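Local coordinates for periplasmic binding protein/LacI transcriptional regulator (Burkholderia graminis C4D1M, PDB 5HQJ), which probably binds carbohydrates as the solute-binding component of an ABC transporter, and holds D-arabinose in this crystal, at residues L241-F246 against G259-I264; E152-T157 against P209-I214. All blocks are in the same frame, centred on the assembly; numbering follows the deposited sequence. Where two conformers were deposited one is given.

Interaction 1 (L241-F246 against G259-I264)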
# COMPACT_ATOMS: atom_id res chain seq x y z
N LEU A 241 -24.02 -3.35 -5.66
CA LEU A 241 -22.69 -3.02 -6.15
C LEU A 241 -21.72 -4.13 -5.91
O LEU A 241 -21.78 -4.80 -4.87
CB LEU A 241 -22.17 -1.78 -5.47
CG LEU A 241 -22.73 -0.43 -5.79
CD1 LEU A 241 -22.01 0.54 -4.87
CD2 LEU A 241 -22.55 -0.08 -7.25
N GLU A 242 -20.80 -4.30 -6.83
CA GLU A 242 -19.65 -5.11 -6.59
C GLU A 242 -18.49 -4.24 -6.13
O GLU A 242 -17.99 -3.40 -6.90
CB GLU A 242 -19.30 -5.87 -7.86
CG GLU A 242 -18.43 -7.06 -7.69
CD GLU A 242 -19.16 -8.26 -7.07
OE1 GLU A 242 -20.39 -8.39 -7.19
OE2 GLU A 242 -18.45 -9.08 -6.47
N VAL A 243 -18.04 -4.47 -4.90
CA VAL A 243 -17.02 -3.66 -4.28
C VAL A 243 -15.77 -4.49 -4.01
O VAL A 243 -15.79 -5.49 -3.31
CB VAL A 243 -17.52 -3.04 -2.94
CG1 VAL A 243 -16.39 -2.21 -2.26
CG2 VAL A 243 -18.79 -2.21 -3.18
N LEU A 244 -14.66 -4.05 -4.57
CA LEU A 244 -13.35 -4.66 -4.37
C LEU A 244 -12.44 -3.65 -3.69
O LEU A 244 -12.37 -2.49 -4.12
CB LEU A 244 -12.75 -5.12 -5.70
CG LEU A 244 -13.57 -6.10 -6.53
CD1 LEU A 244 -12.84 -6.50 -7.85
CD2 LEU A 244 -13.84 -7.38 -5.72
N ALA A 245 -11.77 -4.06 -2.63
CA ALA A 245 -11.03 -3.12 -1.83
C ALA A 245 -9.64 -3.67 -1.59
O ALA A 245 -9.38 -4.81 -1.88
CB ALA A 245 -11.74 -2.86 -0.50
N PHE A 246 -8.77 -2.82 -1.05
CA PHE A 246 -7.39 -3.16 -0.73
C PHE A 246 -7.17 -3.22 0.78
O PHE A 246 -7.74 -2.44 1.56
CB PHE A 246 -6.44 -2.12 -1.36
CG PHE A 246 -5.44 -2.71 -2.31
CD1 PHE A 246 -4.17 -3.03 -1.88
CD2 PHE A 246 -5.76 -2.96 -3.64
CE1 PHE A 246 -3.26 -3.58 -2.75
CE2 PHE A 246 -4.83 -3.50 -4.51
CZ PHE A 246 -3.59 -3.81 -4.06
N GLY A 259 -21.12 -8.08 4.06
CA GLY A 259 -21.63 -8.10 2.69
C GLY A 259 -21.54 -6.77 1.96
O GLY A 259 -22.09 -6.59 0.87
N TYR A 260 -20.89 -5.79 2.58
CA TYR A 260 -20.73 -4.47 1.95
C TYR A 260 -19.55 -4.43 0.97
O TYR A 260 -19.47 -3.57 0.09
CB TYR A 260 -20.55 -3.41 3.03
CG TYR A 260 -21.76 -3.17 3.87
CD1 TYR A 260 -22.90 -2.69 3.29
CD2 TYR A 260 -21.75 -3.43 5.23
CE1 TYR A 260 -24.05 -2.44 4.04
CE2 TYR A 260 -22.89 -3.20 5.99
CZ TYR A 260 -24.04 -2.71 5.37
OH TYR A 260 -25.20 -2.45 6.08
N ILE A 261 -18.62 -5.35 1.18
CA ILE A 261 -17.44 -5.55 0.35
C ILE A 261 -17.47 -6.99 -0.14
O ILE A 261 -17.79 -7.89 0.65
CB ILE A 261 -16.16 -5.22 1.15
CG1 ILE A 261 -16.22 -3.75 1.62
CG2 ILE A 261 -14.86 -5.52 0.36
CD1 ILE A 261 -15.10 -3.31 2.53
N GLN A 262 -17.17 -7.22 -1.41
CA GLN A 262 -17.25 -8.55 -2.04
C GLN A 262 -15.91 -9.24 -2.17
O GLN A 262 -15.83 -10.46 -2.22
CB GLN A 262 -17.92 -8.45 -3.41
CG GLN A 262 -19.43 -8.28 -3.39
CD GLN A 262 -19.88 -7.06 -2.62
OE1 GLN A 262 -19.46 -5.94 -2.91
NE2 GLN A 262 -20.70 -7.27 -1.61
N GLY A 263 -14.84 -8.47 -2.22
CA GLY A 263 -13.51 -9.04 -2.36
C GLY A 263 -12.47 -8.06 -1.90
O GLY A 263 -12.68 -6.84 -2.03
N ILE A 264 -11.36 -8.55 -1.37
CA ILE A 264 -10.26 -7.65 -1.14
C ILE A 264 -8.95 -8.22 -1.71
O ILE A 264 -8.84 -9.38 -2.16
CB ILE A 264 -10.11 -7.32 0.34
CG1 ILE A 264 -9.86 -8.59 1.16
CG2 ILE A 264 -11.35 -6.58 0.85
CD1 ILE A 264 -9.77 -8.39 2.67
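Gln262 reaches across to Val243 and gives this contact its character. Its CG stands beside its own backbone N (chi1 -77°), and a bend at chi2 (59°) turns the amide back along the edge of strand 242-246, toward its N-terminal end. There OE1 takes the Val243 N-H on a lone pair, in the carbonyl plane, at 2.9 Å, doing the job a strand carbonyl would do. The other end of the amide is tied down weakly, NE2 to Gly259 O, which helps to fix its rotation. Glu242 comes over the aliphatic part of the glutamine: OE2 lies 3.2 Å from Gln262 CB, with carboxylate and amide planes 69° apart. On the same face Leu244 lays CD2 against Gly263 CA at 3.8 Å, and both Glu242 and Leu244 go on to touch helix 132-146. Val243 and Ala245 point to the other face. Val243 CG1 meets Ile261 CG1 at 4.2 Å, and Ala245 CB touches Ile261 CG2 at 4.2 Å, with Ile261 and Ile264 running on to helix 250-258. Between the backbones, Val243 O receives Gln262 N at 2.9 Å and Gly263 N weakly, before Ala245 N to Gly263 O (3.0 Å) settles into regular parallel pairing. Strand 242-246, helix 250-258 and strand 263-266 make a beta-alpha-beta crossover, the repeating element of the Rossmann-like lobes of periplasmic sugar-binding proteins.

Interaction 2 (E152-T157 against P209-I214)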
# COMPACT_ATOMS: atom_id res chain seq x y z
N GLU A 152 -21.07 0.52 -15.31
CA GLU A 152 -20.28 1.63 -14.87
C GLU A 152 -19.55 1.29 -13.59
O GLU A 152 -20.13 0.70 -12.69
CB GLU A 152 -21.15 2.86 -14.59
CG GLU A 152 -21.83 3.36 -15.84
CD GLU A 152 -22.77 4.53 -15.60
OE1 GLU A 152 -23.07 4.85 -14.43
OE2 GLU A 152 -23.21 5.12 -16.61
N VAL A 153 -18.29 1.68 -13.51
CA VAL A 153 -17.49 1.51 -12.31
C VAL A 153 -16.74 2.76 -11.92
O VAL A 153 -16.46 3.64 -12.75
CB VAL A 153 -16.47 0.36 -12.46
CG1 VAL A 153 -17.18 -0.96 -12.71
CG2 VAL A 153 -15.46 0.65 -13.54
N ALA A 154 -16.41 2.86 -10.64
CA ALA A 154 -15.63 3.97 -10.07
C ALA A 154 -14.40 3.44 -9.35
O ALA A 154 -14.39 2.33 -8.84
CB ALA A 154 -16.47 4.82 -9.12
N ILE A 155 -13.34 4.25 -9.35
CA ILE A 155 -12.08 3.95 -8.71
C ILE A 155 -11.77 5.02 -7.69
O ILE A 155 -11.75 6.23 -8.01
CB ILE A 155 -10.91 3.86 -9.74
CG1 ILE A 155 -11.21 2.88 -10.85
CG2 ILE A 155 -9.55 3.56 -8.97
CD1 ILE A 155 -10.13 2.85 -11.94
N ILE A 156 -11.57 4.59 -6.44
CA ILE A 156 -11.28 5.48 -5.30
C ILE A 156 -9.85 5.24 -4.89
O ILE A 156 -9.49 4.09 -4.58
CB ILE A 156 -12.24 5.23 -4.11
CG1 ILE A 156 -13.71 5.25 -4.57
CG2 ILE A 156 -12.00 6.23 -3.02
CD1 ILE A 156 -14.16 6.51 -5.25
N THR A 157 -9.03 6.29 -4.90
CA THR A 157 -7.63 6.12 -4.54
C THR A 157 -7.30 6.94 -3.31
O THR A 157 -8.18 7.56 -2.72
CB THR A 157 -6.71 6.44 -5.75
OG1 THR A 157 -5.37 6.09 -5.38
CG2 THR A 157 -6.82 7.92 -6.24
N PRO A 209 -26.59 6.53 -10.27
CA PRO A 209 -27.50 5.54 -9.65
C PRO A 209 -27.43 4.15 -10.29
O PRO A 209 -27.85 3.18 -9.64
CB PRO A 209 -28.88 6.17 -9.85
CG PRO A 209 -28.73 7.05 -11.04
CD PRO A 209 -27.33 7.60 -10.95
N ASN A 210 -26.90 4.05 -11.49
CA ASN A 210 -26.70 2.75 -12.14
C ASN A 210 -25.24 2.26 -12.07
O ASN A 210 -24.84 1.36 -12.81
CB ASN A 210 -27.15 2.83 -13.59
CG ASN A 210 -27.78 1.54 -14.09
OD1 ASN A 210 -28.25 0.71 -13.31
ND2 ASN A 210 -27.78 1.36 -15.40
N LEU A 211 -24.45 2.85 -11.18
CA LEU A 211 -23.11 2.32 -10.86
C LEU A 211 -23.23 0.83 -10.53
O LEU A 211 -24.17 0.41 -9.87
CB LEU A 211 -22.52 3.10 -9.68
CG LEU A 211 -21.01 2.95 -9.50
CD1 LEU A 211 -20.23 3.61 -10.58
CD2 LEU A 211 -20.62 3.57 -8.13
N LYS A 212 -22.30 0.02 -11.00
CA LYS A 212 -22.33 -1.41 -10.80
C LYS A 212 -21.16 -1.89 -9.99
O LYS A 212 -21.21 -2.96 -9.41
CB LYS A 212 -22.34 -2.16 -12.13
CG LYS A 212 -23.62 -1.90 -12.94
CD LYS A 212 -24.88 -2.41 -12.25
CE LYS A 212 -26.12 -1.92 -12.95
NZ LYS A 212 -26.96 -1.08 -12.05
N GLY A 213 -20.06 -1.14 -10.00
CA GLY A 213 -18.91 -1.53 -9.22
C GLY A 213 -18.04 -0.39 -8.70
O GLY A 213 -17.97 0.68 -9.30
N ILE A 214 -17.34 -0.63 -7.60
CA ILE A 214 -16.33 0.27 -7.06
C ILE A 214 -15.05 -0.48 -6.73
O ILE A 214 -15.07 -1.53 -6.07
CB ILE A 214 -16.79 1.01 -5.79
CG1 ILE A 214 -18.08 1.76 -6.04
CG2 ILE A 214 -15.66 1.93 -5.25
CD1 ILE A 214 -18.69 2.44 -4.77
O HOH W 1 -24.09 0.65 -15.36
O HOH W 2 -26.32 3.76 -16.66
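Leu211 leans its side chain against the middle of strand 150-156, beside Glu152 and Ala154. From CB, which stays beyond contact range of that strand, the chain turns anti to the backbone N (chi1 -163°) and carries CG to 4.0 Å from Glu152 O. CD1 goes furthest across: it lies 3.6 Å from Glu152 O and 4.2 Å from Ala154 CB, while CD2 turns along its own strand to Ile214 CG1, 3.8 Å away. The leucine also touches Thr204 and Leu205 of helix 194-207, the helix covering this face. Strands 150-156 and 211-216 are parallel neighbours in the sheet of one Rossmann-like lobe; strand 181-188, which lies between them in sequence, sits on the far flank of 150-156. Glu152 O is gripped twice, by Lys212 N at 2.8 Å (N-H...O 165°) and less closely by Gly213 N, both in its carbonyl plane. Ala154 N then binds Gly213 O. Further along, the Ile156 and Ile214 side chains cross at an angle, CG1 to CG2 3.9 Å, and Ile156 also touches Val200 of the same helix. At the opposite end a water accepts from Glu152 N at 3.0 Å and donates to Asn210 O.

Interactions 1 and 2 lie side by side in one sheet, their centres 11 Å apart, and together they run through four strands that are neighbours across the sheet: 150-156, 211-216, 242-246 and 263-266. At the seam between them Glu242 probably pairs through both its backbone polar atoms, N to Lys212 O and O to Ile214 N, each at 2.9 Å. Leu241 CD2 packs against the backbone here as well. Arabinose sits beyond the C-terminal ends of the strands. Interaction 1 comes closer to it: Phe246 touches the sugar and makes a cation-pi contact with Arg168, another pocket residue. In interaction 2 the Ile156 side chain remains about 11 Å from the ligand.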